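Side-chain contact in succinylglutamate desuccinylase/aspartoacylase (Shewanella frigidimarina, PDB 3LWU), which binds zinc and probably acts as a hydrolase on ester bonds: residues His314-Gly319 with Gln353-Pro358. Sequence-based numbering, arbitrary orientation.
Sequences HAPKAG and QAISLP. With SO4 (sulfate ion), chain D.
Gln353 meets Lys317 through its amide oxygen: OE1 lies 3.1 Å from Lys317 NZ, a hydrogen bond that counts as weak. Lys317 CE stands almost as near the same oxygen, at 3.2 Å from Gln353 OE1, which means that CE and NZ both come up to OE1, the two chains crossing at a slant. Both side chains are stretched out. Gln353 runs with CG opposite its backbone N (chi1 178°), while Lys317 starts with CG between backbone N and carbonyl carbon (chi1 68°) and then continues straight, the pair together spanning the 10.5 Å between Lys317 CA and Gln353 CA. NZ has a further weak hydrogen bond to the carbonyl oxygen of Gln350. Two residues on, Ile355 sends the end of its longer branch to the proline ring, with CD1 4.3 Å from Pro316 CG, a light apolar touch; the isoleucine also packs on Val338, Ile340 and Phe313. This is surface packing well away from the zinc site. It joins the loop between strands 310-314 and 319-323 to strand 352-356, an outermost strand, within this chain, of a four-stranded antiparallel sheet. At the end of strand 310-314, His314 ND1 hydrogen-bonds to the carbonyl oxygen of Phe166 of the second subunit, and NE2 donates in the ring plane to sulfate O2 at 2.8 Å (N-H...O angle 157°), the sulfate probably coming from the crystallisation liquor. Since both partners accept, both ring nitrogens would carry a proton, and the imidazole is probably cationic beside the anion and held from both sides. A leucine in place of His314 would probably leave both that carbonyl and the sulfate oxygen without their imidazole partner.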
ATOM      1  N   HIS A 314       8.548  -9.181  20.659  1.00 13.56           N
ATOM      2  CA  HIS A 314       8.588  -7.903  19.920  1.00 13.95           C
ATOM      3  C   HIS A 314       9.981  -7.312  19.968  1.00 13.52           C
ATOM      4  O   HIS A 314      10.687  -7.465  20.955  1.00 12.56           O
ATOM      5  CB  HIS A 314       7.594  -6.902  20.511  1.00 14.26           C
ATOM      6  CG  HIS A 314       6.176  -7.385  20.478  1.00 15.68           C
ATOM      7  ND1 HIS A 314       5.590  -8.030  21.542  1.00 15.03           N
ATOM      8  CD2 HIS A 314       5.241  -7.352  19.498  1.00 16.92           C
ATOM      9  CE1 HIS A 314       4.344  -8.346  21.236  1.00 14.56           C
ATOM     10  NE2 HIS A 314       4.102  -7.946  20.005  1.00 17.29           N
ATOM     11  N   ALA A 315      10.391  -6.669  18.875  1.00 13.18           N
ATOM     12  CA  ALA A 315      11.674  -6.012  18.822  1.00 13.04           C
ATOM     13  C   ALA A 315      11.828  -5.060  20.002  1.00 13.10           C
ATOM     14  O   ALA A 315      11.022  -4.166  20.177  1.00 13.30           O
ATOM     15  CB  ALA A 315      11.883  -5.267  17.432  1.00 11.62           C
ATOM     16  N   PRO A 316      12.888  -5.225  20.804  1.00 13.52           N
ATOM     17  CA  PRO A 316      13.071  -4.302  21.936  1.00 14.27           C
ATOM     18  C   PRO A 316      13.608  -2.946  21.461  1.00 14.32           C
ATOM     19  O   PRO A 316      13.510  -1.974  22.170  1.00 15.42           O
ATOM     20  CB  PRO A 316      14.098  -5.032  22.831  1.00 13.97           C
ATOM     21  CG  PRO A 316      14.928  -5.799  21.801  1.00 14.36           C
ATOM     22  CD  PRO A 316      13.948  -6.242  20.737  1.00 14.05           C
ATOM     23  N   LYS A 317      14.164  -2.899  20.269  1.00 14.25           N
ATOM     24  CA  LYS A 317      14.545  -1.625  19.607  1.00 14.59           C
ATOM     25  C   LYS A 317      14.494  -1.827  18.081  1.00 13.41           C
ATOM     26  O   LYS A 317      14.421  -2.951  17.608  1.00 12.45           O
ATOM     27  CB  LYS A 317      15.947  -1.186  20.037  1.00 15.57           C
ATOM     28  CG  LYS A 317      17.073  -2.106  19.514  1.00 17.90           C
ATOM     29  CD  LYS A 317      18.498  -1.695  20.023  1.00 19.61           C
ATOM     30  CE  LYS A 317      19.630  -2.393  19.205  1.00 18.29           C
ATOM     31  NZ  LYS A 317      21.012  -2.048  19.714  1.00 18.22           N
ATOM     32  N   ALA A 318      14.505  -0.740  17.330  1.00 12.66           N
ATOM     33  CA  ALA A 318      14.422  -0.805  15.911  1.00 13.19           C
ATOM     34  C   ALA A 318      15.799  -1.225  15.370  1.00 12.96           C
ATOM     35  O   ALA A 318      16.823  -0.982  16.029  1.00 12.74           O
ATOM     36  CB  ALA A 318      14.010   0.616  15.329  1.00 12.62           C
ATOM     37  N   GLY A 319      15.825  -1.802  14.170  1.00 12.50           N
ATOM     38  CA  GLY A 319      17.076  -1.958  13.445  1.00 13.51           C
ATOM     39  C   GLY A 319      16.977  -2.942  12.294  1.00 13.61           C
ATOM     40  O   GLY A 319      15.895  -3.249  11.817  1.00 14.08           O
ATOM     41  N   GLN A 353      24.178  -6.235  18.304  1.00 21.70           N
ATOM     42  CA  GLN A 353      23.726  -6.729  19.597  1.00 20.85           C
ATOM     43  C   GLN A 353      23.042  -8.072  19.380  1.00 19.29           C
ATOM     44  O   GLN A 353      22.105  -8.171  18.565  1.00 17.19           O
ATOM     45  CB  GLN A 353      22.778  -5.690  20.260  1.00 21.16           C
ATOM     46  CG  GLN A 353      22.195  -6.133  21.612  1.00 25.66           C
ATOM     47  CD  GLN A 353      21.152  -5.138  22.244  1.00 28.66           C
ATOM     48  OE1 GLN A 353      20.423  -4.414  21.552  1.00 28.52           O
ATOM     49  NE2 GLN A 353      21.102  -5.131  23.562  1.00 25.71           N
ATOM     50  N   ALA A 354      23.521  -9.091  20.106  1.00 18.18           N
ATOM     51  CA  ALA A 354      22.890 -10.414  20.165  1.00 17.50           C
ATOM     52  C   ALA A 354      21.734 -10.329  21.124  1.00 17.33           C
ATOM     53  O   ALA A 354      21.900  -9.784  22.193  1.00 17.18           O
ATOM     54  CB  ALA A 354      23.913 -11.501  20.666  1.00 16.72           C
ATOM     55  N   ILE A 355      20.570 -10.836  20.753  1.00 17.61           N
ATOM     56  CA  ILE A 355      19.420 -10.845  21.650  1.00 18.16           C
ATOM     57  C   ILE A 355      19.075 -12.304  21.925  1.00 19.00           C
ATOM     58  O   ILE A 355      18.883 -13.062  20.966  1.00 19.53           O
ATOM     59  CB  ILE A 355      18.151 -10.181  21.021  1.00 18.14           C
ATOM     60  CG1 ILE A 355      18.392  -8.719  20.663  1.00 17.27           C
ATOM     61  CG2 ILE A 355      16.949 -10.269  22.011  1.00 18.58           C
ATOM     62  CD1 ILE A 355      18.714  -7.848  21.863  1.00 16.35           C
ATOM     63  N   SER A 356      18.986 -12.706  23.202  1.00 18.44           N
ATOM     64  CA  SER A 356      18.544 -14.058  23.557  1.00 18.83           C
ATOM     65  C   SER A 356      17.338 -14.018  24.488  1.00 19.15           C
ATOM     66  O   SER A 356      16.926 -12.948  24.910  1.00 19.26           O
ATOM     67  CB  SER A 356      19.673 -14.833  24.228  1.00 19.08           C
ATOM     68  OG  SER A 356      20.098 -14.168  25.398  1.00 19.36           O
ATOM     69  N   LEU A 357      16.770 -15.187  24.797  1.00 19.11           N
ATOM     70  CA  LEU A 357      15.589 -15.287  25.675  1.00 18.99           C
ATOM     71  C   LEU A 357      15.987 -15.921  26.990  1.00 19.23           C
ATOM     72  O   LEU A 357      16.938 -16.704  27.034  1.00 19.15           O
ATOM     73  CB  LEU A 357      14.494 -16.139  25.029  1.00 18.55           C
ATOM     74  CG  LEU A 357      13.956 -15.536  23.739  1.00 19.28           C
ATOM     75  CD1 LEU A 357      12.818 -16.356  23.146  1.00 16.65           C
ATOM     76  CD2 LEU A 357      13.514 -14.061  23.958  1.00 17.81           C
ATOM     77  N   PRO A 358      15.260 -15.594  28.071  1.00 19.34           N
ATOM     78  CA  PRO A 358      15.614 -16.141  29.406  1.00 19.43           C
ATOM     79  C   PRO A 358      15.135 -17.583  29.706  1.00 18.99           C
ATOM     80  O   PRO A 358      15.540 -18.148  30.716  1.00 18.85           O
ATOM     81  CB  PRO A 358      14.965 -15.146  30.385  1.00 19.43           C
ATOM     82  CG  PRO A 358      13.756 -14.590  29.579  1.00 20.04           C
ATOM     83  CD  PRO A 358      14.273 -14.498  28.142  1.00 19.45           C
TER
HETATM   84  S   SO4 D 375       0.221  -7.872  19.910  1.00 76.20           S
HETATM   85  O1  SO4 D 375      -0.368  -9.208  19.728  1.00 77.09           O
HETATM   86  O2  SO4 D 375       1.482  -7.787  19.155  1.00 73.03           O
HETATM   87  O3  SO4 D 375      -0.730  -6.846  19.452  1.00 75.86           O
HETATM   88  O4  SO4 D 375       0.481  -7.688  21.341  1.00 74.50           O